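Local coordinates for protein tyrosine--tRNA ligase (Aeropyrum pernix, PDB 2CYA) that probably attaches tyrosine to its cognate tRNA in two steps, activating the amino acid with ATP before transferring it to the acceptor end, at residues F10-R15 and A286-T291; A247-D252 and R258-K263; E278-I283 and N328-S333. All coordinates share one frame; numbering follows the deposited sequence.

Contact 1: F10-R15 and A286-T291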
ATOM      1  N   PHE A  10     -32.920  10.443 -13.010  1.00 39.04           N
ATOM      2  CA  PHE A  10     -32.627   9.029 -12.962  1.00 38.39           C
ATOM      3  C   PHE A  10     -32.511   8.401 -14.348  1.00 38.95           C
ATOM      4  O   PHE A  10     -31.508   7.739 -14.640  1.00 37.22           O
ATOM      5  CB  PHE A  10     -33.678   8.272 -12.158  1.00 36.37           C
ATOM      6  CG  PHE A  10     -33.435   6.783 -12.105  1.00 34.60           C
ATOM      7  CD1 PHE A  10     -32.583   6.235 -11.159  1.00 34.84           C
ATOM      8  CD2 PHE A  10     -34.033   5.935 -13.032  1.00 34.91           C
ATOM      9  CE1 PHE A  10     -32.324   4.862 -11.132  1.00 32.85           C
ATOM     10  CE2 PHE A  10     -33.785   4.564 -13.023  1.00 34.17           C
ATOM     11  CZ  PHE A  10     -32.927   4.024 -12.070  1.00 34.56           C
ATOM     12  N   ASN A  11     -33.517   8.597 -15.207  1.00 39.89           N
ATOM     13  CA  ASN A  11     -33.463   7.994 -16.550  1.00 39.16           C
ATOM     14  C   ASN A  11     -32.283   8.520 -17.354  1.00 37.47           C
ATOM     15  O   ASN A  11     -31.740   7.818 -18.196  1.00 39.88           O
ATOM     16  CB  ASN A  11     -34.748   8.246 -17.336  1.00 40.60           C
ATOM     17  CG  ASN A  11     -35.946   7.534 -16.744  1.00 42.52           C
ATOM     18  OD1 ASN A  11     -35.864   6.376 -16.334  1.00 41.86           O
ATOM     19  ND2 ASN A  11     -37.077   8.224 -16.716  1.00 43.92           N
ATOM     20  N   ARG A  12     -31.903   9.758 -17.098  1.00 35.73           N
ATOM     21  CA  ARG A  12     -30.779  10.355 -17.791  1.00 38.48           C
ATOM     22  C   ARG A  12     -29.481   9.664 -17.339  1.00 37.63           C
ATOM     23  O   ARG A  12     -28.600   9.393 -18.147  1.00 36.45           O
ATOM     24  CB  ARG A  12     -30.717  11.848 -17.478  1.00 39.77           C
ATOM     25  CG  ARG A  12     -29.332  12.461 -17.620  1.00 48.03           C
ATOM     26  CD  ARG A  12     -29.368  13.650 -18.541  1.00 51.11           C
ATOM     27  NE  ARG A  12     -29.738  13.233 -19.893  1.00 57.51           N
ATOM     28  CZ  ARG A  12     -30.178  14.062 -20.834  1.00 59.63           C
ATOM     29  NH1 ARG A  12     -30.307  15.357 -20.569  1.00 59.77           N
ATOM     30  NH2 ARG A  12     -30.482  13.597 -22.041  1.00 61.40           N
ATOM     31  N   ILE A  13     -29.380   9.391 -16.042  1.00 34.71           N
ATOM     32  CA  ILE A  13     -28.213   8.720 -15.482  1.00 32.53           C
ATOM     33  C   ILE A  13     -28.222   7.236 -15.842  1.00 32.81           C
ATOM     34  O   ILE A  13     -27.183   6.670 -16.193  1.00 33.92           O
ATOM     35  CB  ILE A  13     -28.176   8.865 -13.930  1.00 29.32           C
ATOM     36  CG1 ILE A  13     -27.860  10.307 -13.559  1.00 27.81           C
ATOM     37  CG2 ILE A  13     -27.161   7.919 -13.330  1.00 28.16           C
ATOM     38  CD1 ILE A  13     -28.034  10.607 -12.093  1.00 27.80           C
ATOM     39  N   ALA A  14     -29.389   6.604 -15.777  1.00 32.30           N
ATOM     40  CA  ALA A  14     -29.488   5.179 -16.070  1.00 32.72           C
ATOM     41  C   ALA A  14     -29.388   4.793 -17.538  1.00 34.73           C
ATOM     42  O   ALA A  14     -28.970   3.680 -17.857  1.00 34.84           O
ATOM     43  CB  ALA A  14     -30.782   4.617 -15.495  1.00 33.55           C
ATOM     44  N   ARG A  15     -29.771   5.703 -18.425  1.00 36.21           N
ATOM     45  CA  ARG A  15     -29.766   5.435 -19.862  1.00 38.51           C
ATOM     46  C   ARG A  15     -28.497   4.747 -20.379  1.00 38.89           C
ATOM     47  O   ARG A  15     -27.389   5.251 -20.224  1.00 37.00           O
ATOM     48  CB  ARG A  15     -30.037   6.744 -20.638  1.00 40.00           C
ATOM     49  CG  ARG A  15     -28.809   7.439 -21.215  1.00 44.54           C
ATOM     50  CD  ARG A  15     -28.910   8.970 -21.202  1.00 45.33           C
ATOM     51  NE  ARG A  15     -29.928   9.490 -22.099  1.00 49.36           N
ATOM     52  CZ  ARG A  15     -29.769  10.564 -22.869  1.00 50.83           C
ATOM     53  NH1 ARG A  15     -28.622  11.238 -22.855  1.00 49.71           N
ATOM     54  NH2 ARG A  15     -30.762  10.967 -23.655  1.00 50.03           N
ATOM     55  N   ALA A 286     -26.296   6.749 -29.190  1.00 46.31           N
ATOM     56  CA  ALA A 286     -26.139   7.400 -27.899  1.00 50.18           C
ATOM     57  C   ALA A 286     -26.565   8.852 -28.116  1.00 53.18           C
ATOM     58  O   ALA A 286     -27.068   9.511 -27.208  1.00 53.66           O
ATOM     59  CB  ALA A 286     -24.678   7.339 -27.454  1.00 49.78           C
ATOM     60  N   ARG A 287     -26.364   9.329 -29.344  1.00 56.59           N
ATOM     61  CA  ARG A 287     -26.696  10.695 -29.739  1.00 60.38           C
ATOM     62  C   ARG A 287     -28.195  10.882 -29.979  1.00 62.00           C
ATOM     63  O   ARG A 287     -28.751  10.313 -30.923  1.00 62.13           O
ATOM     64  CB  ARG A 287     -25.941  11.057 -31.017  1.00 61.37           C
ATOM     65  CG  ARG A 287     -26.217  12.460 -31.540  1.00 65.09           C
ATOM     66  CD  ARG A 287     -25.793  12.582 -32.997  1.00 68.50           C
ATOM     67  NE  ARG A 287     -25.971  13.933 -33.520  1.00 72.01           N
ATOM     68  CZ  ARG A 287     -25.827  14.267 -34.801  1.00 74.11           C
ATOM     69  NH1 ARG A 287     -25.502  13.339 -35.699  1.00 73.91           N
ATOM     70  NH2 ARG A 287     -26.004  15.528 -35.187  1.00 74.36           N
ATOM     71  N   ASP A 288     -28.845  11.676 -29.132  1.00 63.05           N
ATOM     72  CA  ASP A 288     -30.275  11.913 -29.300  1.00 64.24           C
ATOM     73  C   ASP A 288     -30.528  12.412 -30.718  1.00 63.28           C
ATOM     74  O   ASP A 288     -29.752  13.203 -31.262  1.00 63.07           O
ATOM     75  CB  ASP A 288     -30.784  12.931 -28.269  1.00 66.65           C
ATOM     76  CG  ASP A 288     -30.821  12.363 -26.849  1.00 68.07           C
ATOM     77  OD1 ASP A 288     -31.595  11.412 -26.597  1.00 69.41           O
ATOM     78  OD2 ASP A 288     -30.073  12.865 -25.985  1.00 67.83           O
ATOM     79  N   GLY A 289     -31.603  11.923 -31.325  1.00 62.44           N
ATOM     80  CA  GLY A 289     -31.927  12.325 -32.681  1.00 61.71           C
ATOM     81  C   GLY A 289     -31.037  11.714 -33.755  1.00 60.62           C
ATOM     82  O   GLY A 289     -30.920  12.275 -34.846  1.00 60.87           O
ATOM     83  N   PHE A 290     -30.402  10.579 -33.462  1.00 58.56           N
ATOM     84  CA  PHE A 290     -29.543   9.930 -34.451  1.00 56.72           C
ATOM     85  C   PHE A 290     -30.365   9.029 -35.360  1.00 56.54           C
ATOM     86  O   PHE A 290     -31.339   8.407 -34.926  1.00 54.50           O
ATOM     87  CB  PHE A 290     -28.446   9.080 -33.798  1.00 54.30           C
ATOM     88  CG  PHE A 290     -27.610   8.308 -34.792  1.00 52.37           C
ATOM     89  CD1 PHE A 290     -26.654   8.958 -35.576  1.00 51.75           C
ATOM     90  CD2 PHE A 290     -27.810   6.942 -34.980  1.00 51.55           C
ATOM     91  CE1 PHE A 290     -25.909   8.262 -36.536  1.00 50.32           C
ATOM     92  CE2 PHE A 290     -27.074   6.227 -35.938  1.00 51.46           C
ATOM     93  CZ  PHE A 290     -26.118   6.893 -36.721  1.00 52.25           C
ATOM     94  N   THR A 291     -29.932   8.953 -36.615  1.00 56.80           N
ATOM     95  CA  THR A 291     -30.588   8.151 -37.635  1.00 57.21           C
ATOM     96  C   THR A 291     -29.557   7.334 -38.404  1.00 56.45           C
ATOM     97  O   THR A 291     -28.512   7.856 -38.771  1.00 57.35           O
ATOM     98  CB  THR A 291     -31.285   9.051 -38.660  1.00 57.65           C
ATOM     99  OG1 THR A 291     -31.968  10.109 -37.983  1.00 59.04           O
ATOM    100  CG2 THR A 291     -32.269   8.252 -39.469  1.00 57.87           C
TER
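Arg15 meets Asp288 in a salt bridge, with Arg15 NH2 donating to Asp288 OD2 at 3.1 Å along a fairly straight bond. The carboxylate oxygen uses its syn lone pair and comes to the edge of the guanidinium, tilted 16° from its plane. Arg15, the first residue to leave helical geometry after helix 5-14, has a chi1 of 100°, away from the staggered positions, and its chain bends again at chi2 and chi3 before the guanidinium meets the acid. Arg12, also bent at chi2 and chi3, brings its NE over one face of the Arg15 guanidinium, 3.7 Å above the plane and offset toward the rim; Arg12 NH2 stays 4.0 Å from Asp288 OD2, beyond a salt bridge. Asp288 projects from a type II turn spanning Arg287 to Phe290, in which Gly289 has a positive phi. The chi1 of Asp288, -71°, sets CG beside its backbone N. Arg15 NH1 forms a second salt bridge, to Asp61 on helix 51-64, so the guanidinium pairs with two acids, which probably limits its rotation. The arrangement is a surface salt bridge from the end of the N-terminal helix to a beta turn, joining distant parts of a class I synthetase fold.

Contact 2: A247-D252 and R258-K263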
ATOM      1  N   ALA A 247      -9.584  -2.838 -32.763  1.00 48.14           N
ATOM      2  CA  ALA A 247     -10.062  -1.645 -32.084  1.00 43.57           C
ATOM      3  C   ALA A 247      -9.986  -0.415 -32.986  1.00 40.68           C
ATOM      4  O   ALA A 247      -9.034  -0.237 -33.747  1.00 42.04           O
ATOM      5  CB  ALA A 247      -9.251  -1.413 -30.822  1.00 43.85           C
ATOM      6  N   VAL A 248     -10.991   0.442 -32.892  1.00 35.37           N
ATOM      7  CA  VAL A 248     -11.012   1.654 -33.681  1.00 32.50           C
ATOM      8  C   VAL A 248     -10.534   2.795 -32.792  1.00 32.01           C
ATOM      9  O   VAL A 248     -11.173   3.116 -31.789  1.00 31.82           O
ATOM     10  CB  VAL A 248     -12.436   1.945 -34.199  1.00 31.27           C
ATOM     11  CG1 VAL A 248     -12.444   3.219 -35.039  1.00 29.14           C
ATOM     12  CG2 VAL A 248     -12.924   0.755 -35.025  1.00 32.24           C
ATOM     13  N   PHE A 249      -9.398   3.394 -33.133  1.00 29.73           N
ATOM     14  CA  PHE A 249      -8.884   4.505 -32.326  1.00 30.08           C
ATOM     15  C   PHE A 249      -9.476   5.830 -32.803  1.00 29.62           C
ATOM     16  O   PHE A 249      -9.884   5.949 -33.963  1.00 26.80           O
ATOM     17  CB  PHE A 249      -7.357   4.564 -32.393  1.00 30.94           C
ATOM     18  CG  PHE A 249      -6.692   3.316 -31.912  1.00 33.89           C
ATOM     19  CD1 PHE A 249      -6.299   2.334 -32.808  1.00 34.76           C
ATOM     20  CD2 PHE A 249      -6.508   3.095 -30.548  1.00 35.82           C
ATOM     21  CE1 PHE A 249      -5.730   1.138 -32.352  1.00 36.57           C
ATOM     22  CE2 PHE A 249      -5.942   1.902 -30.082  1.00 36.17           C
ATOM     23  CZ  PHE A 249      -5.553   0.924 -30.985  1.00 35.78           C
ATOM     24  N   VAL A 250      -9.513   6.819 -31.911  1.00 27.65           N
ATOM     25  CA  VAL A 250     -10.088   8.105 -32.261  1.00 29.65           C
ATOM     26  C   VAL A 250      -9.262   8.830 -33.296  1.00 30.64           C
ATOM     27  O   VAL A 250      -9.670   9.883 -33.762  1.00 31.80           O
ATOM     28  CB  VAL A 250     -10.279   9.040 -31.025  1.00 29.28           C
ATOM     29  CG1 VAL A 250     -11.289   8.431 -30.066  1.00 30.84           C
ATOM     30  CG2 VAL A 250      -8.956   9.288 -30.338  1.00 28.67           C
ATOM     31  N   VAL A 251      -8.104   8.276 -33.656  1.00 30.55           N
ATOM     32  CA  VAL A 251      -7.273   8.913 -34.668  1.00 32.04           C
ATOM     33  C   VAL A 251      -7.059   8.042 -35.899  1.00 32.65           C
ATOM     34  O   VAL A 251      -6.192   8.339 -36.718  1.00 34.09           O
ATOM     35  CB  VAL A 251      -5.871   9.346 -34.133  1.00 34.03           C
ATOM     36  CG1 VAL A 251      -6.019  10.434 -33.061  1.00 32.56           C
ATOM     37  CG2 VAL A 251      -5.110   8.138 -33.606  1.00 33.19           C
ATOM     38  N   ASP A 252      -7.829   6.966 -36.031  1.00 32.07           N
ATOM     39  CA  ASP A 252      -7.719   6.114 -37.214  1.00 31.15           C
ATOM     40  C   ASP A 252      -8.278   6.900 -38.404  1.00 30.91           C
ATOM     41  O   ASP A 252      -9.192   7.719 -38.245  1.00 30.76           O
ATOM     42  CB  ASP A 252      -8.557   4.832 -37.080  1.00 31.81           C
ATOM     43  CG  ASP A 252      -7.877   3.764 -36.270  1.00 30.79           C
ATOM     44  OD1 ASP A 252      -6.647   3.833 -36.132  1.00 33.28           O
ATOM     45  OD2 ASP A 252      -8.575   2.844 -35.781  1.00 30.34           O
ATOM     46  N   ARG A 258     -13.116   1.944 -42.205  1.00 32.31           N
ATOM     47  CA  ARG A 258     -13.857   1.132 -43.168  1.00 31.87           C
ATOM     48  C   ARG A 258     -13.326  -0.309 -43.197  1.00 33.31           C
ATOM     49  O   ARG A 258     -14.104  -1.269 -43.262  1.00 32.18           O
ATOM     50  CB  ARG A 258     -13.743   1.735 -44.569  1.00 31.55           C
ATOM     51  CG  ARG A 258     -14.743   2.835 -44.845  1.00 30.16           C
ATOM     52  CD  ARG A 258     -14.490   3.506 -46.170  1.00 31.47           C
ATOM     53  NE  ARG A 258     -15.266   4.743 -46.243  1.00 34.52           N
ATOM     54  CZ  ARG A 258     -14.756   5.939 -46.520  1.00 31.17           C
ATOM     55  NH1 ARG A 258     -15.557   6.990 -46.547  1.00 34.37           N
ATOM     56  NH2 ARG A 258     -13.463   6.082 -46.790  1.00 28.23           N
ATOM     57  N   ARG A 259     -12.001  -0.449 -43.147  1.00 33.38           N
ATOM     58  CA  ARG A 259     -11.371  -1.768 -43.175  1.00 36.89           C
ATOM     59  C   ARG A 259     -11.706  -2.560 -41.912  1.00 37.02           C
ATOM     60  O   ARG A 259     -12.218  -3.680 -41.986  1.00 36.67           O
ATOM     61  CB  ARG A 259      -9.847  -1.643 -43.292  1.00 37.10           C
ATOM     62  CG  ARG A 259      -9.100  -2.990 -43.313  1.00 40.44           C
ATOM     63  CD  ARG A 259      -7.704  -2.826 -42.726  1.00 43.88           C
ATOM     64  NE  ARG A 259      -7.131  -1.558 -43.162  1.00 47.57           N
ATOM     65  CZ  ARG A 259      -6.497  -0.690 -42.376  1.00 45.73           C
ATOM     66  NH1 ARG A 259      -6.031   0.435 -42.902  1.00 45.68           N
ATOM     67  NH2 ARG A 259      -6.326  -0.934 -41.084  1.00 42.16           N
ATOM     68  N   LYS A 260     -11.419  -1.964 -40.756  1.00 35.86           N
ATOM     69  CA  LYS A 260     -11.677  -2.617 -39.478  1.00 34.45           C
ATOM     70  C   LYS A 260     -13.130  -3.019 -39.298  1.00 34.12           C
ATOM     71  O   LYS A 260     -13.412  -4.097 -38.788  1.00 33.86           O
ATOM     72  CB  LYS A 260     -11.236  -1.716 -38.321  1.00 31.77           C
ATOM     73  CG  LYS A 260      -9.733  -1.498 -38.263  1.00 30.24           C
ATOM     74  CD  LYS A 260      -9.358  -0.601 -37.079  1.00 29.63           C
ATOM     75  CE  LYS A 260      -7.874  -0.303 -37.041  1.00 28.97           C
ATOM     76  NZ  LYS A 260      -7.538   0.399 -35.764  1.00 31.41           N
ATOM     77  N   ILE A 261     -14.059  -2.163 -39.703  1.00 34.36           N
ATOM     78  CA  ILE A 261     -15.471  -2.503 -39.561  1.00 36.28           C
ATOM     79  C   ILE A 261     -15.885  -3.582 -40.579  1.00 39.14           C
ATOM     80  O   ILE A 261     -16.626  -4.510 -40.255  1.00 39.14           O
ATOM     81  CB  ILE A 261     -16.355  -1.253 -39.740  1.00 34.60           C
ATOM     82  CG1 ILE A 261     -16.064  -0.251 -38.610  1.00 34.71           C
ATOM     83  CG2 ILE A 261     -17.821  -1.650 -39.773  1.00 33.57           C
ATOM     84  CD1 ILE A 261     -16.259  -0.806 -37.211  1.00 32.11           C
ATOM     85  N   ARG A 262     -15.394  -3.458 -41.806  1.00 41.08           N
ATOM     86  CA  ARG A 262     -15.703  -4.424 -42.857  1.00 44.28           C
ATOM     87  C   ARG A 262     -15.287  -5.843 -42.425  1.00 43.99           C
ATOM     88  O   ARG A 262     -16.016  -6.801 -42.634  1.00 43.14           O
ATOM     89  CB  ARG A 262     -14.986  -4.016 -44.152  1.00 44.87           C
ATOM     90  CG  ARG A 262     -15.265  -4.896 -45.369  1.00 49.73           C
ATOM     91  CD  ARG A 262     -14.706  -4.258 -46.651  1.00 50.43           C
ATOM     92  NE  ARG A 262     -13.259  -4.063 -46.585  1.00 52.39           N
ATOM     93  CZ  ARG A 262     -12.644  -2.886 -46.688  1.00 53.89           C
ATOM     94  NH1 ARG A 262     -13.340  -1.768 -46.871  1.00 53.89           N
ATOM     95  NH2 ARG A 262     -11.320  -2.828 -46.596  1.00 56.08           N
ATOM     96  N   LYS A 263     -14.126  -5.958 -41.795  1.00 45.24           N
ATOM     97  CA  LYS A 263     -13.614  -7.245 -41.328  1.00 47.50           C
ATOM     98  C   LYS A 263     -14.169  -7.689 -39.967  1.00 48.21           C
ATOM     99  O   LYS A 263     -13.864  -8.784 -39.495  1.00 48.72           O
ATOM    100  CB  LYS A 263     -12.090  -7.176 -41.215  1.00 48.62           C
ATOM    101  CG  LYS A 263     -11.350  -6.967 -42.531  1.00 52.49           C
ATOM    102  CD  LYS A 263      -9.851  -6.899 -42.269  1.00 55.86           C
ATOM    103  CE  LYS A 263      -9.046  -6.965 -43.565  1.00 59.08           C
ATOM    104  NZ  LYS A 263      -7.570  -6.888 -43.311  1.00 60.39           N
TER
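Lys260, on helix 254-262, sends its ammonium group into the loop 247-252 that follows the KMSKS region of this class I synthetase. The buried ammonium group is gripped by three acceptors. Lys260 NZ donates to Ala247 O at 2.6 Å, with a C=O...N angle of 164° that places the nitrogen almost in line with the carbonyl. It also forms a salt bridge with Asp252 OD2 at 2.7 Å, on the syn side of the carboxylate but 33° out of its plane. The third acceptor is the backbone O of Pro244, just upstream. With chi1 at -66° and all later torsions extended, the lysine chain crosses straight from the helix to these oxygens, meeting the aspartate side chain at about a right angle.

Asp252 OD2 has a second donor: Phe249 N at 2.8 Å, reaching the oxygen from the opposite face of the carboxylate plane. The same two residues close a type I turn through the backbone bond from Asp252 N to Phe249 O, so one acid both secures the turn and pairs with the buried lysine, whose charge it probably offsets. Phe249 CD1 comes within 3.7 Å of Lys260 NZ, the nitrogen meeting the ring obliquely, and the ring also reaches the side chain of Lys241 in the KMSKS motif, a residue inferred to bind ATP. Beside these polar bonds there is a small apolar contact, Val248 CG2 to Ile261 CD1 at 4.3 Å, while Lys260 CD passes 4.3 Å from the same Val248 CG2.

Contact 3: E278-I283 and N328-S333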
ATOM      1  N   GLU A 278     -23.140  -3.422 -31.051  1.00 33.79           N
ATOM      2  CA  GLU A 278     -22.823  -2.700 -29.819  1.00 34.96           C
ATOM      3  C   GLU A 278     -22.407  -1.274 -30.163  1.00 33.61           C
ATOM      4  O   GLU A 278     -22.814  -0.330 -29.498  1.00 33.78           O
ATOM      5  CB  GLU A 278     -21.676  -3.378 -29.065  1.00 36.58           C
ATOM      6  CG  GLU A 278     -21.982  -4.796 -28.617  1.00 39.89           C
ATOM      7  CD  GLU A 278     -20.813  -5.449 -27.901  1.00 40.63           C
ATOM      8  OE1 GLU A 278     -19.645  -5.180 -28.263  1.00 40.52           O
ATOM      9  OE2 GLU A 278     -21.065  -6.245 -26.979  1.00 44.50           O
ATOM     10  N   ILE A 279     -21.582  -1.119 -31.196  1.00 31.31           N
ATOM     11  CA  ILE A 279     -21.152   0.215 -31.599  1.00 29.21           C
ATOM     12  C   ILE A 279     -22.382   1.039 -31.988  1.00 29.12           C
ATOM     13  O   ILE A 279     -22.520   2.203 -31.592  1.00 28.54           O
ATOM     14  CB  ILE A 279     -20.185   0.144 -32.786  1.00 26.71           C
ATOM     15  CG1 ILE A 279     -18.846  -0.425 -32.312  1.00 26.26           C
ATOM     16  CG2 ILE A 279     -20.073   1.521 -33.464  1.00 27.23           C
ATOM     17  CD1 ILE A 279     -17.868  -0.722 -33.410  1.00 27.20           C
ATOM     18  N   ALA A 280     -23.285   0.432 -32.749  1.00 28.40           N
ATOM     19  CA  ALA A 280     -24.492   1.144 -33.179  1.00 30.50           C
ATOM     20  C   ALA A 280     -25.315   1.560 -31.973  1.00 30.42           C
ATOM     21  O   ALA A 280     -25.750   2.706 -31.859  1.00 32.28           O
ATOM     22  CB  ALA A 280     -25.336   0.262 -34.093  1.00 31.06           C
ATOM     23  N   ARG A 281     -25.518   0.624 -31.061  1.00 30.93           N
ATOM     24  CA  ARG A 281     -26.309   0.902 -29.879  1.00 32.59           C
ATOM     25  C   ARG A 281     -25.677   1.861 -28.854  1.00 31.97           C
ATOM     26  O   ARG A 281     -26.308   2.829 -28.426  1.00 30.54           O
ATOM     27  CB  ARG A 281     -26.655  -0.406 -29.164  1.00 31.96           C
ATOM     28  CG  ARG A 281     -27.524  -0.172 -27.931  1.00 36.13           C
ATOM     29  CD  ARG A 281     -27.755  -1.438 -27.120  1.00 36.63           C
ATOM     30  NE  ARG A 281     -28.525  -1.153 -25.916  1.00 39.04           N
ATOM     31  CZ  ARG A 281     -28.807  -2.046 -24.972  1.00 42.04           C
ATOM     32  NH1 ARG A 281     -28.378  -3.297 -25.089  1.00 42.03           N
ATOM     33  NH2 ARG A 281     -29.506  -1.683 -23.902  1.00 42.30           N
ATOM     34  N   TYR A 282     -24.438   1.588 -28.468  1.00 29.86           N
ATOM     35  CA  TYR A 282     -23.784   2.379 -27.435  1.00 30.62           C
ATOM     36  C   TYR A 282     -23.089   3.665 -27.844  1.00 31.50           C
ATOM     37  O   TYR A 282     -22.894   4.551 -27.018  1.00 32.52           O
ATOM     38  CB  TYR A 282     -22.806   1.489 -26.671  1.00 29.57           C
ATOM     39  CG  TYR A 282     -23.491   0.323 -25.987  1.00 33.24           C
ATOM     40  CD1 TYR A 282     -24.653   0.523 -25.241  1.00 33.75           C
ATOM     41  CD2 TYR A 282     -22.990  -0.980 -26.095  1.00 31.11           C
ATOM     42  CE1 TYR A 282     -25.302  -0.539 -24.619  1.00 36.10           C
ATOM     43  CE2 TYR A 282     -23.638  -2.046 -25.481  1.00 33.12           C
ATOM     44  CZ  TYR A 282     -24.793  -1.812 -24.739  1.00 34.18           C
ATOM     45  OH  TYR A 282     -25.417  -2.836 -24.059  1.00 39.76           O
ATOM     46  N   ILE A 283     -22.715   3.768 -29.110  1.00 29.69           N
ATOM     47  CA  ILE A 283     -22.046   4.946 -29.592  1.00 29.41           C
ATOM     48  C   ILE A 283     -22.874   5.765 -30.598  1.00 30.37           C
ATOM     49  O   ILE A 283     -23.117   6.952 -30.380  1.00 29.82           O
ATOM     50  CB  ILE A 283     -20.697   4.566 -30.216  1.00 29.69           C
ATOM     51  CG1 ILE A 283     -19.794   3.944 -29.150  1.00 31.56           C
ATOM     52  CG2 ILE A 283     -20.046   5.790 -30.814  1.00 30.31           C
ATOM     53  CD1 ILE A 283     -18.472   3.460 -29.684  1.00 35.07           C
ATOM     54  N   ASN A 328     -21.280  -1.357 -43.543  1.00 43.48           N
ATOM     55  CA  ASN A 328     -21.061  -0.130 -44.296  1.00 44.55           C
ATOM     56  C   ASN A 328     -21.690   1.069 -43.644  1.00 42.74           C
ATOM     57  O   ASN A 328     -21.059   2.116 -43.534  1.00 43.15           O
ATOM     58  CB  ASN A 328     -21.615  -0.243 -45.724  1.00 47.17           C
ATOM     59  CG  ASN A 328     -20.649  -0.908 -46.671  1.00 50.13           C
ATOM     60  OD1 ASN A 328     -20.971  -1.136 -47.834  1.00 53.68           O
ATOM     61  ND2 ASN A 328     -19.454  -1.226 -46.182  1.00 52.33           N
ATOM     62  N   ALA A 329     -22.947   0.917 -43.236  1.00 41.00           N
ATOM     63  CA  ALA A 329     -23.685   2.011 -42.617  1.00 40.00           C
ATOM     64  C   ALA A 329     -23.080   2.423 -41.283  1.00 38.07           C
ATOM     65  O   ALA A 329     -23.036   3.609 -40.957  1.00 38.41           O
ATOM     66  CB  ALA A 329     -25.155   1.615 -42.422  1.00 39.41           C
ATOM     67  N   VAL A 330     -22.635   1.445 -40.502  1.00 34.42           N
ATOM     68  CA  VAL A 330     -22.040   1.749 -39.212  1.00 32.78           C
ATOM     69  C   VAL A 330     -20.686   2.401 -39.440  1.00 31.86           C
ATOM     70  O   VAL A 330     -20.351   3.389 -38.796  1.00 30.35           O
ATOM     71  CB  VAL A 330     -21.917   0.459 -38.344  1.00 33.90           C
ATOM     72  CG1 VAL A 330     -20.892   0.645 -37.208  1.00 32.56           C
ATOM     73  CG2 VAL A 330     -23.296   0.121 -37.760  1.00 30.98           C
ATOM     74  N   ALA A 331     -19.926   1.865 -40.393  1.00 32.28           N
ATOM     75  CA  ALA A 331     -18.606   2.393 -40.706  1.00 31.35           C
ATOM     76  C   ALA A 331     -18.691   3.852 -41.092  1.00 32.79           C
ATOM     77  O   ALA A 331     -17.943   4.687 -40.573  1.00 32.31           O
ATOM     78  CB  ALA A 331     -17.982   1.596 -41.839  1.00 32.51           C
ATOM     79  N   GLU A 332     -19.620   4.166 -41.992  1.00 33.55           N
ATOM     80  CA  GLU A 332     -19.776   5.535 -42.457  1.00 35.75           C
ATOM     81  C   GLU A 332     -20.235   6.487 -41.347  1.00 36.44           C
ATOM     82  O   GLU A 332     -19.740   7.617 -41.273  1.00 37.21           O
ATOM     83  CB  GLU A 332     -20.712   5.577 -43.681  1.00 38.78           C
ATOM     84  CG  GLU A 332     -20.174   4.769 -44.905  1.00 40.01           C
ATOM     85  CD  GLU A 332     -18.808   5.261 -45.386  1.00 42.45           C
ATOM     86  OE1 GLU A 332     -18.658   6.492 -45.597  1.00 42.55           O
ATOM     87  OE2 GLU A 332     -17.886   4.424 -45.557  1.00 41.49           O
ATOM     88  N   SER A 333     -21.155   6.054 -40.481  1.00 34.43           N
ATOM     89  CA  SER A 333     -21.593   6.910 -39.368  1.00 34.18           C
ATOM     90  C   SER A 333     -20.460   7.103 -38.333  1.00 33.84           C
ATOM     91  O   SER A 333     -20.279   8.185 -37.773  1.00 34.84           O
ATOM     92  CB  SER A 333     -22.800   6.301 -38.668  1.00 35.01           C
ATOM     93  OG  SER A 333     -23.846   6.098 -39.590  1.00 42.42           O
TER
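Helices 275-284 and 323-346 come closest, for these two segments, at Ala280 and Val330, whose CA atoms are 6.5 Å apart. Both segments are helical throughout and run in the same general sense but clearly inclined to each other, and 280-283 opens into a wider pi-type turn. The contact is helix-helix packing within the helical region that follows the KMSKS loop of this class I tyrosyl-tRNA synthetase.

No hydrogen bond joins the segments, and the interface is made by one branched side chain set against two. Val330 splits its methyls between neighbouring residues of the other helix: CG1 lies 3.9 Å from Ile279 CG2, and CG2 lies 4.2 Å from Ala280 CB. The chi1 of 161° puts Val330 CG1 roughly opposite its backbone N and leaves CG2 beside that nitrogen, so the fork faces both partners at once. Ile279 and Val330 meet obliquely, and it is the isoleucine's short CG2 branch that touches, its longer CG1 arm lying beside its own backbone N. The same valine also packs on Val276, one turn before Ala280, and so extends its apolar contact along helix 275-284.

On either side of the touching residues in sequence, Glu278 OE1 accepts from Ser215 N and Ile283 packs on Val54 of helix 51-64. Ser333 is folded back onto its own helix: both its OG and its N donate to Ala329 O, from opposite faces of the carbonyl plane, with Ser333 OG 3.0 Å from that oxygen and tilted 22° out of the plane.

How the contacts relate
Contacts 2 and 3 form one continuous packing unit, their centres 11 Å apart. Ile261 of contact 2 touches both helices of contact 3, through CG2 on Ala331 CB at 3.9 Å and CD1 on Ile279 CD1 at 4.1 Å, and a salt bridge from Arg258 NE to Glu332 OE2 (2.7 Å) also links them. Contact 1 touches contact 3 alone, through Phe290 CZ on Ser333 OG at 3.7 Å, and its nearest atoms stay about 12 Å from contact 2. Contact 2 is nearest the inferred ATP site, the Phe249 side chain being about 3 Å from that of Lys241 and about 4 Å from that of His49. Ile279 of contact 3 is about 9 Å from His49, side chain to side chain; contact 1 lies away from the annotated sites.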